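Local structure of ofchtiv-g5 (Ostrinia furnacalis, 6JM8) at residues 296-301 with 312-317; 41-46 with 80-85; 24-29 with 63-68; 193-198 with 206-211. The protein is a group IV insect chitinase that probably hydrolyses the beta-1,4 linkages of chitin, as family 18 glycosidases do, and here holds N-acetylglucosamine units in its cleft. All coordinates share one frame; numbering follows the deposited sequence.

Interaction 1 of 4, residues 296-301 with 312-317; sequences ESSWTV and AFLDYN
Leu314 reaches over Trp299, its side chain crossing the indole at about a right angle. Its CB sits 3.6 Å from the centroid of the Trp299 six-membered ring, 14° off the normal, a CH-pi contact over the face. Beyond it, CG passes Ser298 OG; with CG anti to the backbone N (chi1 170°) the branch runs on past that hydroxyl, which both CD1 and CD2 touch. CD2 also lies 3.7 Å from Trp299 NE1 and 4.1 Å from Glu296 CG. At the far corner of the indole, Trp299 CH2 touches Asn317 CB at 3.5 Å, while Phe289 packs edge-to-face on the same ring system. Replacing Trp299 by an alanine would probably open a gap beneath Leu314 and deprive Ala312 and Asn317 of their apolar neighbour. Thr300 CB covers one face of the Phe313 ring, 3.8 Å from its centroid. Thr300 N bonds Phe313 O at 3.0 Å and Phe313 N returns a bond to Thr300 O, while one water links Ser298 O, Thr300 OG1 and Phe313 O. These paired bonds belong to the antiparallel hairpin of strands 300-304 and 309-314, probably in the alpha+beta insertion domain of family 18 chitinases.

Interaction 2 of 4, residues 41-46 with 80-85; sequences IGINAE and VAVGGW. With NAG (2-acetamido-2-deoxy-beta-D-glucopyranose), chain B; NAG (2-acetamido-2-deoxy-beta-D-glucopyranose), chain C; NAG (2-acetamido-2-deoxy-beta-D-glucopyranose), chain D.
Ile41 fits its branches between Val80 and Val82 of the neighbouring strand. Its CG2 lies 3.6 Å from Val80 CG2, and its CG1, held between the backbone N and carbonyl carbon (chi1 61°), comes to 3.7 Å from Val82 CB. Val82 CG2, anti to its own backbone N, reaches Ile43 CG2 at 3.8 Å. Around this patch the backbones pair in parallel: Ile41 N donates to Ala81 O (2.8 Å), in its carbonyl plane, and Gly83 N to Ile41 O (3.0 Å). Gly83 and Gly84 adopt backbone angles that suit glycine, and at Gly84 a CB would also crowd the O6 of the chain D sugar. They bring Trp85 to the ligand pocket, where its N bonds O3 of the chain C sugar at 3.0 Å. The indole lies under the chain B sugar, whose N2 stands 3.5 Å above the ring plane, over its centre; Arg131 makes a cation-pi contact with it. A serine in place of Trp85 would probably leave this sugar without its aromatic platform and Arg131 without its pi partner. The paired strands, 35-43 and 77-83, are neighbours in the family 18 TIM barrel; Phe105 of helix 99-115 and Tyr92 of helix 90-97 cover Ile43 and Val82, and Ile113 lies on Val80.

Interaction 3 of 4, residues 24-29 with 63-68; sequences DVDDID and FKQFTS
Val25 stands at the start of a short 3-10 turn that lies against helix 62-67, with Val25 CA 5.9 Å from Phe66 CA. The turn is closed by backbone bonds from Asp27 N to Asp24 O and from Ile28 N to Val25 O, and the Asp27 carboxylate, through OD2, accepts from Asp24 N. On the helix side Lys64 O takes two donors, Ser68 N and Ser68 OG, which reach it from opposite faces of its carbonyl plane.

Between the segments, the Val25 and Gln65 side chains run antiparallel, alongside each other. Val25 CG1 is 3.5 Å from Gln65 CG, and also rests on the helix backbone, 3.8 Å from Phe66 CA. Deeper in, Ile28 CD1 comes obliquely to the Phe66 ring, 4.1 Å from CE1, the two side chains crossing at about a right angle. Tyr10 of strand 5-11 touches Val25, Ile28 and Phe66 alike, and Tyr38 meets Phe66 edge-to-face.

At the solvent side Gln65 bends at chi2 (99°) and carries its amide across the Asp26 carboxylate, their planes 57° apart. NE2 lies 3.2 Å from Asp26 OD1, yet the angle is too poor for a hydrogen bond. A water does accept from NE2, at 3.2 Å, and from Asp26 N, at 2.9 Å. The loop between strands 5-11 and 35-43 of the barrel is thus joined to the helix by buried aliphatic and aromatic carbons, with polar atoms toward the surface, where a water bridges Gln65 NE2 and Asp26 N.

Interaction 4 of 4, residues 193-198 with 206-211; sequences YDMHGA and NAPLFI. With NAG (2-acetamido-2-deoxy-beta-D-glucopyranose), chain B; NAG (2-acetamido-2-deoxy-beta-D-glucopyranose), chain E; NAG (2-acetamido-2-deoxy-beta-D-glucopyranose), chain C.
Asp194 and Asn206 come together where the loop doubles back on itself, their CA atoms 4.9 Å apart, with Asp194 in a left-handed helical conformation (phi 56°, psi 33°). This is the long loop that follows strand 187-191 of the family 18 TIM barrel, and Tyr193 and Asp194 close the family's MxYD motif, here MTYD. Asn206 grips the turn twice: its backbone O takes Met195 N at 2.8 Å, and its side-chain OD1 takes Asp194 N at 2.9 Å. The latter bond is bent, the donor standing above the amide plane; Asn206 CG, anti to its own N (chi1 -177°), carries OD1 to that place. Apolar contacts flank these bonds, Met195 CG lying 3.7 Å from Pro208 CD and Tyr193 CB 4.3 Å from Ala207 CB. The carboxylate and amide lie side by side, their planes 37° apart, so the two OD1 acceptors are near neighbours. Asp194 OD1 is also held by Tyr250 OH and by a salt bridge to Arg252. Turned to the pocket, Asp194 O receives a weak bond from N2 of the chain E sugar. The ring edge of Tyr193 faces the chain C sugar, CE1 3.6 Å from its O5, and that sugar's O6 donates to Asp194 OD2 at 2.8 Å.

In the fold
Interactions 2 and 3 alternate along the chain and touch, Ile41 CG2 lying 3.7 Å from Phe63 CZ; their centres are about 20 Å apart, and helix 62-67 leads into strand 77-83. Interaction 4 follows later, after strand 187-191, on the other side of the chain's centre from interaction 2. Although these two have centres about 26 Å apart, their nearest atoms come within about 7 Å, and both touch the sugars of chains B and C, thus lining the glycan cleft from two sides. Interaction 1 comes last, in a peripheral hairpin centred about 20 Å from interaction 4. The set thus runs from the barrel's outer layer, through its strands and pocket, to the surface.

Interaction 1 of 4, residues 296-301 with 312-317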
# COMPACT_ATOMS: atom_id res chain seq x y z
N GLU A 296 15.14 -3.44 -23.47
CA GLU A 296 15.51 -4.82 -23.76
C GLU A 296 14.33 -5.47 -24.47
O GLU A 296 13.38 -5.92 -23.82
CB GLU A 296 15.89 -5.57 -22.49
CG GLU A 296 16.15 -7.05 -22.67
CD GLU A 296 17.25 -7.33 -23.67
OE1 GLU A 296 18.44 -7.28 -23.28
OE2 GLU A 296 16.94 -7.60 -24.85
N SER A 297 14.38 -5.51 -25.80
CA SER A 297 13.27 -6.04 -26.58
C SER A 297 13.14 -7.56 -26.46
O SER A 297 12.15 -8.11 -26.96
CB SER A 297 13.42 -5.64 -28.05
OG SER A 297 14.54 -6.27 -28.65
N SER A 298 14.09 -8.23 -25.82
CA SER A 298 14.02 -9.68 -25.68
C SER A 298 12.92 -10.12 -24.72
O SER A 298 12.55 -11.30 -24.73
CB SER A 298 15.36 -10.22 -25.20
OG SER A 298 15.53 -9.92 -23.83
N TRP A 299 12.40 -9.22 -23.89
CA TRP A 299 11.32 -9.58 -22.99
C TRP A 299 10.07 -9.95 -23.78
O TRP A 299 9.79 -9.39 -24.84
CB TRP A 299 11.00 -8.43 -22.04
CG TRP A 299 12.00 -8.23 -20.95
CD1 TRP A 299 13.11 -7.43 -20.98
CD2 TRP A 299 11.98 -8.83 -19.65
NE1 TRP A 299 13.78 -7.50 -19.79
CE2 TRP A 299 13.11 -8.36 -18.95
CE3 TRP A 299 11.12 -9.73 -19.01
CZ2 TRP A 299 13.40 -8.75 -17.65
CZ3 TRP A 299 11.41 -10.12 -17.71
CH2 TRP A 299 12.54 -9.63 -17.05
N THR A 300 9.32 -10.91 -23.25
CA THR A 300 8.01 -11.27 -23.79
C THR A 300 6.97 -10.81 -22.79
O THR A 300 6.91 -11.31 -21.66
CB THR A 300 7.90 -12.78 -24.03
OG1 THR A 300 8.86 -13.18 -25.02
CG2 THR A 300 6.50 -13.11 -24.53
N VAL A 301 6.16 -9.84 -23.19
CA VAL A 301 5.09 -9.30 -22.35
C VAL A 301 3.77 -9.91 -22.81
O VAL A 301 3.45 -9.91 -24.00
CB VAL A 301 5.04 -7.77 -22.41
CG1 VAL A 301 4.02 -7.24 -21.41
CG2 VAL A 301 6.41 -7.18 -22.13
N ALA A 312 5.56 -10.69 -17.60
CA ALA A 312 6.63 -10.70 -18.59
C ALA A 312 7.69 -11.69 -18.16
O ALA A 312 7.93 -11.90 -16.97
CB ALA A 312 7.24 -9.30 -18.76
N PHE A 313 8.33 -12.32 -19.15
CA PHE A 313 9.39 -13.26 -18.86
C PHE A 313 10.53 -13.08 -19.85
O PHE A 313 10.34 -12.68 -21.00
CB PHE A 313 8.91 -14.72 -18.89
CG PHE A 313 8.24 -15.12 -20.17
CD1 PHE A 313 8.98 -15.65 -21.22
CD2 PHE A 313 6.87 -14.99 -20.32
CE1 PHE A 313 8.37 -16.03 -22.39
CE2 PHE A 313 6.25 -15.37 -21.49
CZ PHE A 313 7.00 -15.89 -22.53
N LEU A 314 11.73 -13.38 -19.36
CA LEU A 314 12.94 -13.41 -20.17
C LEU A 314 13.86 -14.43 -19.52
O LEU A 314 14.36 -14.18 -18.42
CB LEU A 314 13.59 -12.03 -20.23
CG LEU A 314 14.98 -12.00 -20.86
CD1 LEU A 314 14.91 -12.53 -22.29
CD2 LEU A 314 15.56 -10.60 -20.79
N ASP A 315 14.05 -15.57 -20.18
CA ASP A 315 14.89 -16.64 -19.65
C ASP A 315 14.39 -17.05 -18.27
O ASP A 315 13.27 -17.53 -18.13
CB ASP A 315 16.36 -16.20 -19.61
CG ASP A 315 17.00 -16.21 -20.98
OD1 ASP A 315 16.33 -16.64 -21.95
OD2 ASP A 315 18.16 -15.75 -21.10
N TYR A 316 15.21 -16.84 -17.23
CA TYR A 316 14.81 -17.27 -15.89
C TYR A 316 13.98 -16.24 -15.14
O TYR A 316 13.46 -16.56 -14.07
CB TYR A 316 16.06 -17.63 -15.08
CG TYR A 316 16.59 -19.00 -15.43
CD1 TYR A 316 16.12 -20.14 -14.77
CD2 TYR A 316 17.53 -19.17 -16.44
CE1 TYR A 316 16.60 -21.39 -15.09
CE2 TYR A 316 18.01 -20.42 -16.77
CZ TYR A 316 17.54 -21.52 -16.09
OH TYR A 316 18.01 -22.77 -16.42
N ASN A 317 13.82 -15.03 -15.68
CA ASN A 317 13.03 -13.99 -15.02
C ASN A 317 11.56 -14.12 -15.39
O ASN A 317 11.22 -14.36 -16.55
CB ASN A 317 13.54 -12.60 -15.40
CG ASN A 317 14.95 -12.33 -14.91
OD1 ASN A 317 15.18 -12.21 -13.70
ND2 ASN A 317 15.89 -12.23 -15.83
O HOH W 1 11.33 -13.64 -23.61

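Interaction 2 of 4, residues 41-46 with 80-85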
# COMPACT_ATOMS: atom_id res chain seq x y z
N ILE A 41 6.47 6.46 10.44
CA ILE A 41 6.97 6.60 11.79
C ILE A 41 6.76 5.27 12.51
O ILE A 41 6.07 4.37 12.02
CB ILE A 41 6.31 7.77 12.56
CG1 ILE A 41 4.80 7.56 12.68
CG2 ILE A 41 6.64 9.10 11.90
CD1 ILE A 41 4.14 8.44 13.72
N GLY A 42 7.35 5.14 13.69
CA GLY A 42 7.22 3.91 14.45
C GLY A 42 6.98 4.15 15.92
O GLY A 42 6.73 5.28 16.35
N ILE A 43 7.04 3.07 16.72
CA ILE A 43 6.88 3.15 18.16
C ILE A 43 7.94 2.29 18.82
O ILE A 43 8.56 1.42 18.19
CB ILE A 43 5.48 2.70 18.64
CG1 ILE A 43 5.35 1.18 18.53
CG2 ILE A 43 4.38 3.40 17.86
CD1 ILE A 43 4.02 0.65 19.01
N ASN A 44 8.16 2.53 20.11
CA ASN A 44 8.94 1.63 20.94
C ASN A 44 7.98 0.74 21.72
O ASN A 44 6.76 0.75 21.50
CB ASN A 44 9.90 2.41 21.84
CG ASN A 44 9.18 3.38 22.77
OD1 ASN A 44 7.97 3.29 22.99
ND2 ASN A 44 9.94 4.30 23.36
N ALA A 45 8.51 -0.02 22.68
CA ALA A 45 7.71 -1.00 23.40
C ALA A 45 6.76 -0.39 24.42
O ALA A 45 5.91 -1.11 24.94
CB ALA A 45 8.60 -2.01 24.10
N GLU A 46 6.86 0.91 24.72
CA GLU A 46 5.85 1.54 25.56
C GLU A 46 4.92 2.45 24.75
O GLU A 46 4.24 3.30 25.32
CB GLU A 46 6.50 2.31 26.72
CG GLU A 46 7.33 3.55 26.36
CD GLU A 46 7.97 4.13 27.60
OE1 GLU A 46 7.54 3.77 28.71
OE2 GLU A 46 8.93 4.93 27.49
N VAL A 80 0.44 11.18 8.49
CA VAL A 80 1.62 10.41 8.85
C VAL A 80 1.18 8.98 9.14
O VAL A 80 0.13 8.76 9.75
CB VAL A 80 2.39 11.03 10.04
CG1 VAL A 80 1.59 10.92 11.33
CG2 VAL A 80 3.76 10.40 10.18
N ALA A 81 1.97 8.02 8.68
CA ALA A 81 1.65 6.61 8.83
C ALA A 81 2.59 5.97 9.84
O ALA A 81 3.81 6.10 9.72
CB ALA A 81 1.74 5.87 7.49
N VAL A 82 2.01 5.29 10.83
CA VAL A 82 2.78 4.59 11.86
C VAL A 82 2.69 3.10 11.58
O VAL A 82 1.61 2.57 11.29
CB VAL A 82 2.28 4.93 13.27
CG1 VAL A 82 0.80 4.58 13.44
CG2 VAL A 82 3.12 4.22 14.32
N GLY A 83 3.84 2.42 11.65
CA GLY A 83 3.86 0.99 11.43
C GLY A 83 4.51 0.58 10.13
O GLY A 83 5.63 1.02 9.82
N GLY A 84 3.82 -0.25 9.37
CA GLY A 84 4.40 -0.81 8.17
C GLY A 84 5.05 -2.15 8.44
O GLY A 84 5.12 -2.64 9.57
N TRP A 85 5.55 -2.75 7.36
CA TRP A 85 6.05 -4.12 7.42
C TRP A 85 7.24 -4.24 8.37
O TRP A 85 7.23 -5.05 9.30
CB TRP A 85 6.43 -4.60 6.02
CG TRP A 85 6.92 -6.00 5.99
CD1 TRP A 85 8.21 -6.42 5.82
CD2 TRP A 85 6.13 -7.19 6.13
NE1 TRP A 85 8.27 -7.79 5.85
CE2 TRP A 85 7.01 -8.29 6.04
CE3 TRP A 85 4.77 -7.43 6.32
CZ2 TRP A 85 6.57 -9.60 6.13
CZ3 TRP A 85 4.33 -8.73 6.42
CH2 TRP A 85 5.23 -9.81 6.32
C1 NAG B . 3.26 -8.47 2.66
C2 NAG B . 4.51 -7.70 2.27
C3 NAG B . 4.52 -6.31 2.91
C4 NAG B . 3.20 -5.57 2.69
C5 NAG B . 2.03 -6.48 3.04
C6 NAG B . 0.66 -5.90 2.75
C7 NAG B . 6.78 -8.59 1.88
C8 NAG B . 7.91 -9.40 2.46
N2 NAG B . 5.69 -8.46 2.65
O3 NAG B . 5.56 -5.54 2.33
O4 NAG B . 3.19 -4.39 3.49
O5 NAG B . 2.12 -7.72 2.32
O6 NAG B . -0.33 -6.74 3.31
O7 NAG B . 6.85 -8.10 0.77
C1 NAG C . 2.61 -3.17 2.90
C2 NAG C . 3.08 -1.90 3.68
C3 NAG C . 4.56 -1.58 3.40
C4 NAG C . 5.08 -2.28 2.16
C5 NAG C . 4.03 -2.25 1.06
C6 NAG C . 4.57 -2.87 -0.20
C7 NAG C . 1.30 -0.29 4.21
C8 NAG C . 0.55 0.92 3.74
N2 NAG C . 2.25 -0.75 3.38
O3 NAG C . 5.38 -1.90 4.52
O4 NAG C . 6.19 -1.56 1.64
O5 NAG C . 2.88 -3.02 1.45
O6 NAG C . 4.48 -4.29 -0.12
O7 NAG C . 1.04 -0.85 5.27
C1 NAG D . 7.42 -1.94 2.24
C2 NAG D . 8.50 -1.69 1.18
C3 NAG D . 9.91 -1.91 1.78
C4 NAG D . 10.04 -1.13 3.07
C5 NAG D . 8.92 -1.53 4.01
C6 NAG D . 8.96 -0.84 5.34
C7 NAG D . 8.06 -2.13 -1.19
C8 NAG D . 8.12 -0.65 -1.39
N2 NAG D . 8.27 -2.58 0.05
O3 NAG D . 10.91 -1.53 0.84
O4 NAG D . 11.28 -1.32 3.74
O5 NAG D . 7.69 -1.17 3.39
O6 NAG D . 7.96 -1.39 6.17
O7 NAG D . 7.87 -2.90 -2.13

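Interaction 3 of 4, residues 24-29 with 63-68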
# COMPACT_ATOMS: atom_id res chain seq x y z
N ASP A 24 12.31 13.08 -3.91
CA ASP A 24 12.18 13.92 -2.73
C ASP A 24 10.74 14.42 -2.60
O ASP A 24 9.88 14.16 -3.45
CB ASP A 24 13.15 15.10 -2.78
CG ASP A 24 14.59 14.67 -2.86
OD1 ASP A 24 14.95 13.67 -2.21
OD2 ASP A 24 15.37 15.35 -3.56
N VAL A 25 10.50 15.18 -1.53
CA VAL A 25 9.20 15.83 -1.37
C VAL A 25 8.93 16.76 -2.55
O VAL A 25 7.79 16.87 -3.03
CB VAL A 25 9.14 16.59 -0.03
CG1 VAL A 25 7.84 17.35 0.08
CG2 VAL A 25 9.31 15.63 1.14
N ASP A 26 9.97 17.43 -3.05
CA ASP A 26 9.81 18.36 -4.16
C ASP A 26 9.46 17.67 -5.48
O ASP A 26 9.11 18.36 -6.44
CB ASP A 26 11.08 19.19 -4.35
CG ASP A 26 11.13 20.39 -3.42
OD1 ASP A 26 10.05 20.85 -2.98
OD2 ASP A 26 12.24 20.88 -3.15
N ASP A 27 9.55 16.35 -5.56
CA ASP A 27 9.15 15.64 -6.76
C ASP A 27 7.66 15.31 -6.77
O ASP A 27 7.14 14.91 -7.82
CB ASP A 27 9.96 14.35 -6.92
CG ASP A 27 11.45 14.62 -7.13
OD1 ASP A 27 11.80 15.29 -8.12
OD2 ASP A 27 12.26 14.17 -6.29
N ILE A 28 6.97 15.49 -5.64
CA ILE A 28 5.53 15.23 -5.57
C ILE A 28 4.76 16.31 -6.31
O ILE A 28 5.07 17.50 -6.20
CB ILE A 28 5.09 15.15 -4.09
CG1 ILE A 28 5.73 13.96 -3.39
CG2 ILE A 28 3.58 15.09 -3.98
CD1 ILE A 28 5.46 13.92 -1.89
N ASP A 29 3.74 15.89 -7.07
CA ASP A 29 2.76 16.82 -7.62
C ASP A 29 1.56 16.83 -6.68
O ASP A 29 0.74 15.90 -6.70
CB ASP A 29 2.33 16.41 -9.03
CG ASP A 29 1.40 17.42 -9.69
OD1 ASP A 29 0.77 18.23 -8.98
OD2 ASP A 29 1.29 17.41 -10.94
N PHE A 63 9.56 16.19 7.58
CA PHE A 63 8.18 16.27 8.05
C PHE A 63 7.53 17.56 7.58
O PHE A 63 6.46 17.55 6.95
CB PHE A 63 8.13 16.23 9.58
CG PHE A 63 8.22 14.86 10.18
CD1 PHE A 63 7.78 13.73 9.50
CD2 PHE A 63 8.73 14.71 11.46
CE1 PHE A 63 7.87 12.48 10.09
CE2 PHE A 63 8.82 13.47 12.05
CZ PHE A 63 8.39 12.35 11.37
N LYS A 64 8.17 18.69 7.88
CA LYS A 64 7.59 20.00 7.62
C LYS A 64 7.54 20.31 6.13
O LYS A 64 6.58 20.92 5.65
CB LYS A 64 8.39 21.07 8.37
CG LYS A 64 7.99 22.50 8.08
CD LYS A 64 9.21 23.38 7.93
CE LYS A 64 9.68 23.42 6.49
NZ LYS A 64 10.59 24.57 6.22
N GLN A 65 8.56 19.89 5.39
CA GLN A 65 8.54 20.04 3.94
C GLN A 65 7.37 19.27 3.33
O GLN A 65 6.72 19.75 2.39
CB GLN A 65 9.87 19.56 3.35
CG GLN A 65 9.91 19.51 1.85
CD GLN A 65 10.58 20.72 1.25
OE1 GLN A 65 10.67 21.78 1.88
NE2 GLN A 65 11.06 20.58 0.02
N PHE A 66 7.08 18.09 3.87
CA PHE A 66 5.96 17.28 3.38
C PHE A 66 4.63 17.98 3.63
O PHE A 66 3.83 18.16 2.70
CB PHE A 66 6.00 15.91 4.07
CG PHE A 66 4.98 14.94 3.55
CD1 PHE A 66 5.22 14.18 2.42
CD2 PHE A 66 3.78 14.76 4.23
CE1 PHE A 66 4.29 13.27 1.96
CE2 PHE A 66 2.84 13.85 3.77
CZ PHE A 66 3.10 13.11 2.64
N THR A 67 4.38 18.40 4.87
CA THR A 67 3.11 19.06 5.18
C THR A 67 3.01 20.43 4.53
O THR A 67 1.90 20.92 4.29
CB THR A 67 2.91 19.17 6.69
OG1 THR A 67 4.00 19.91 7.26
CG2 THR A 67 2.85 17.79 7.32
N SER A 68 4.15 21.06 4.24
CA SER A 68 4.12 22.36 3.57
C SER A 68 3.61 22.27 2.14
O SER A 68 3.34 23.32 1.54
CB SER A 68 5.51 23.00 3.59
OG SER A 68 5.83 23.53 4.86
O HOH W 2 12.32 18.01 -1.48

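Interaction 4 of 4, residues 193-198 with 206-211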
# COMPACT_ATOMS: atom_id res chain seq x y z
N TYR A 193 -2.94 -5.80 -2.84
CA TYR A 193 -1.76 -6.17 -3.61
C TYR A 193 -0.96 -7.14 -2.75
O TYR A 193 -1.40 -7.54 -1.67
CB TYR A 193 -0.95 -4.94 -4.02
CG TYR A 193 -0.83 -3.88 -2.95
CD1 TYR A 193 -0.03 -4.08 -1.83
CD2 TYR A 193 -1.51 -2.67 -3.06
CE1 TYR A 193 0.08 -3.11 -0.85
CE2 TYR A 193 -1.40 -1.69 -2.08
CZ TYR A 193 -0.60 -1.92 -0.98
OH TYR A 193 -0.48 -0.96 -0.01
N ASP A 194 0.21 -7.53 -3.25
CA ASP A 194 1.00 -8.60 -2.64
C ASP A 194 0.18 -9.89 -2.53
O ASP A 194 0.34 -10.66 -1.58
CB ASP A 194 1.54 -8.20 -1.26
CG ASP A 194 2.42 -6.97 -1.32
OD1 ASP A 194 3.12 -6.78 -2.33
OD2 ASP A 194 2.39 -6.18 -0.35
N MET A 195 -0.71 -10.12 -3.50
CA MET A 195 -1.52 -11.33 -3.49
C MET A 195 -0.64 -12.57 -3.66
O MET A 195 -0.86 -13.59 -3.00
CB MET A 195 -2.56 -11.27 -4.61
CG MET A 195 -3.53 -10.11 -4.48
SD MET A 195 -4.77 -10.41 -3.21
CE MET A 195 -5.61 -8.83 -3.18
N HIS A 196 0.35 -12.48 -4.54
CA HIS A 196 1.37 -13.51 -4.69
C HIS A 196 2.72 -12.83 -4.79
O HIS A 196 2.81 -11.61 -4.97
CB HIS A 196 1.10 -14.40 -5.90
CG HIS A 196 -0.23 -15.08 -5.85
ND1 HIS A 196 -0.47 -16.20 -5.09
CD2 HIS A 196 -1.41 -14.78 -6.45
CE1 HIS A 196 -1.73 -16.57 -5.23
NE2 HIS A 196 -2.32 -15.72 -6.05
N GLY A 197 3.77 -13.62 -4.68
CA GLY A 197 5.11 -13.06 -4.69
C GLY A 197 6.15 -14.14 -4.57
O GLY A 197 5.84 -15.34 -4.51
N ALA A 198 7.41 -13.69 -4.51
CA ALA A 198 8.55 -14.60 -4.54
C ALA A 198 8.54 -15.60 -3.39
O ALA A 198 9.25 -16.61 -3.47
CB ALA A 198 9.84 -13.79 -4.51
N ASN A 206 0.80 -10.13 -8.69
CA ASN A 206 0.87 -9.27 -7.52
C ASN A 206 -0.50 -8.75 -7.13
O ASN A 206 -0.85 -8.73 -5.94
CB ASN A 206 1.84 -8.12 -7.80
CG ASN A 206 2.03 -7.21 -6.61
OD1 ASN A 206 2.01 -7.66 -5.46
ND2 ASN A 206 2.22 -5.92 -6.87
N ALA A 207 -1.30 -8.33 -8.11
CA ALA A 207 -2.63 -7.77 -7.85
C ALA A 207 -3.59 -8.19 -8.96
O ALA A 207 -4.10 -7.35 -9.71
CB ALA A 207 -2.57 -6.25 -7.73
N PRO A 208 -3.89 -9.48 -9.07
CA PRO A 208 -4.88 -9.91 -10.06
C PRO A 208 -6.26 -9.43 -9.67
O PRO A 208 -6.65 -9.47 -8.50
CB PRO A 208 -4.78 -11.44 -10.01
CG PRO A 208 -4.39 -11.73 -8.60
CD PRO A 208 -3.48 -10.59 -8.19
N LEU A 209 -7.00 -8.93 -10.66
CA LEU A 209 -8.36 -8.46 -10.40
C LEU A 209 -9.31 -9.62 -10.18
O LEU A 209 -10.12 -9.61 -9.25
CB LEU A 209 -8.83 -7.58 -11.55
CG LEU A 209 -10.10 -6.75 -11.31
CD1 LEU A 209 -10.07 -6.12 -9.93
CD2 LEU A 209 -10.22 -5.69 -12.39
N PHE A 210 -9.23 -10.64 -11.04
CA PHE A 210 -10.07 -11.82 -10.93
C PHE A 210 -9.21 -13.08 -10.96
O PHE A 210 -7.98 -13.00 -10.81
CB PHE A 210 -11.09 -11.85 -12.06
CG PHE A 210 -11.94 -10.61 -12.16
CD1 PHE A 210 -12.91 -10.34 -11.21
CD2 PHE A 210 -11.76 -9.72 -13.20
CE1 PHE A 210 -13.69 -9.20 -11.30
CE2 PHE A 210 -12.53 -8.57 -13.30
CZ PHE A 210 -13.50 -8.32 -12.34
N ILE A 211 -9.84 -14.24 -11.14
CA ILE A 211 -9.15 -15.52 -11.23
C ILE A 211 -8.04 -15.44 -12.28
O ILE A 211 -8.17 -14.72 -13.28
CB ILE A 211 -10.15 -16.65 -11.56
CG1 ILE A 211 -9.49 -18.03 -11.42
CG2 ILE A 211 -10.73 -16.47 -12.96
CD1 ILE A 211 -10.46 -19.18 -11.57
C1 NAG B . 3.26 -8.47 2.66
C2 NAG B . 4.51 -7.70 2.27
C3 NAG B . 4.52 -6.31 2.91
C4 NAG B . 3.20 -5.57 2.69
C5 NAG B . 2.03 -6.48 3.04
C6 NAG B . 0.66 -5.90 2.75
C7 NAG B . 6.78 -8.59 1.88
C8 NAG B . 7.91 -9.40 2.46
N2 NAG B . 5.69 -8.46 2.65
O3 NAG B . 5.56 -5.54 2.33
O4 NAG B . 3.19 -4.39 3.49
O5 NAG B . 2.12 -7.72 2.32
O6 NAG B . -0.33 -6.74 3.31
O7 NAG B . 6.85 -8.10 0.77
C1 NAG E . 1.45 -13.29 1.83
C2 NAG E . 0.53 -12.07 1.89
C3 NAG E . 1.33 -10.80 1.62
C4 NAG E . 2.58 -10.71 2.48
C5 NAG E . 3.39 -12.02 2.48
C6 NAG E . 4.54 -12.07 3.49
C7 NAG E . -1.87 -12.16 1.33
C8 NAG E . -2.88 -12.31 0.23
N2 NAG E . -0.58 -12.18 0.95
O1 NAG E . 0.74 -14.41 2.22
O3 NAG E . 0.48 -9.68 1.86
O4 NAG E . 3.37 -9.68 1.91
O5 NAG E . 2.54 -13.12 2.77
O6 NAG E . 5.59 -12.93 3.09
O7 NAG E . -2.20 -11.99 2.50
C1 NAG C . 2.61 -3.17 2.90
C2 NAG C . 3.08 -1.90 3.68
C3 NAG C . 4.56 -1.58 3.40
C4 NAG C . 5.08 -2.28 2.16
C5 NAG C . 4.03 -2.25 1.06
C6 NAG C . 4.57 -2.87 -0.20
C7 NAG C . 1.30 -0.29 4.21
C8 NAG C . 0.55 0.92 3.74
N2 NAG C . 2.25 -0.75 3.38
O3 NAG C . 5.38 -1.90 4.52
O4 NAG C . 6.19 -1.56 1.64
O5 NAG C . 2.88 -3.02 1.45
O6 NAG C . 4.48 -4.29 -0.12
O7 NAG C . 1.04 -0.85 5.27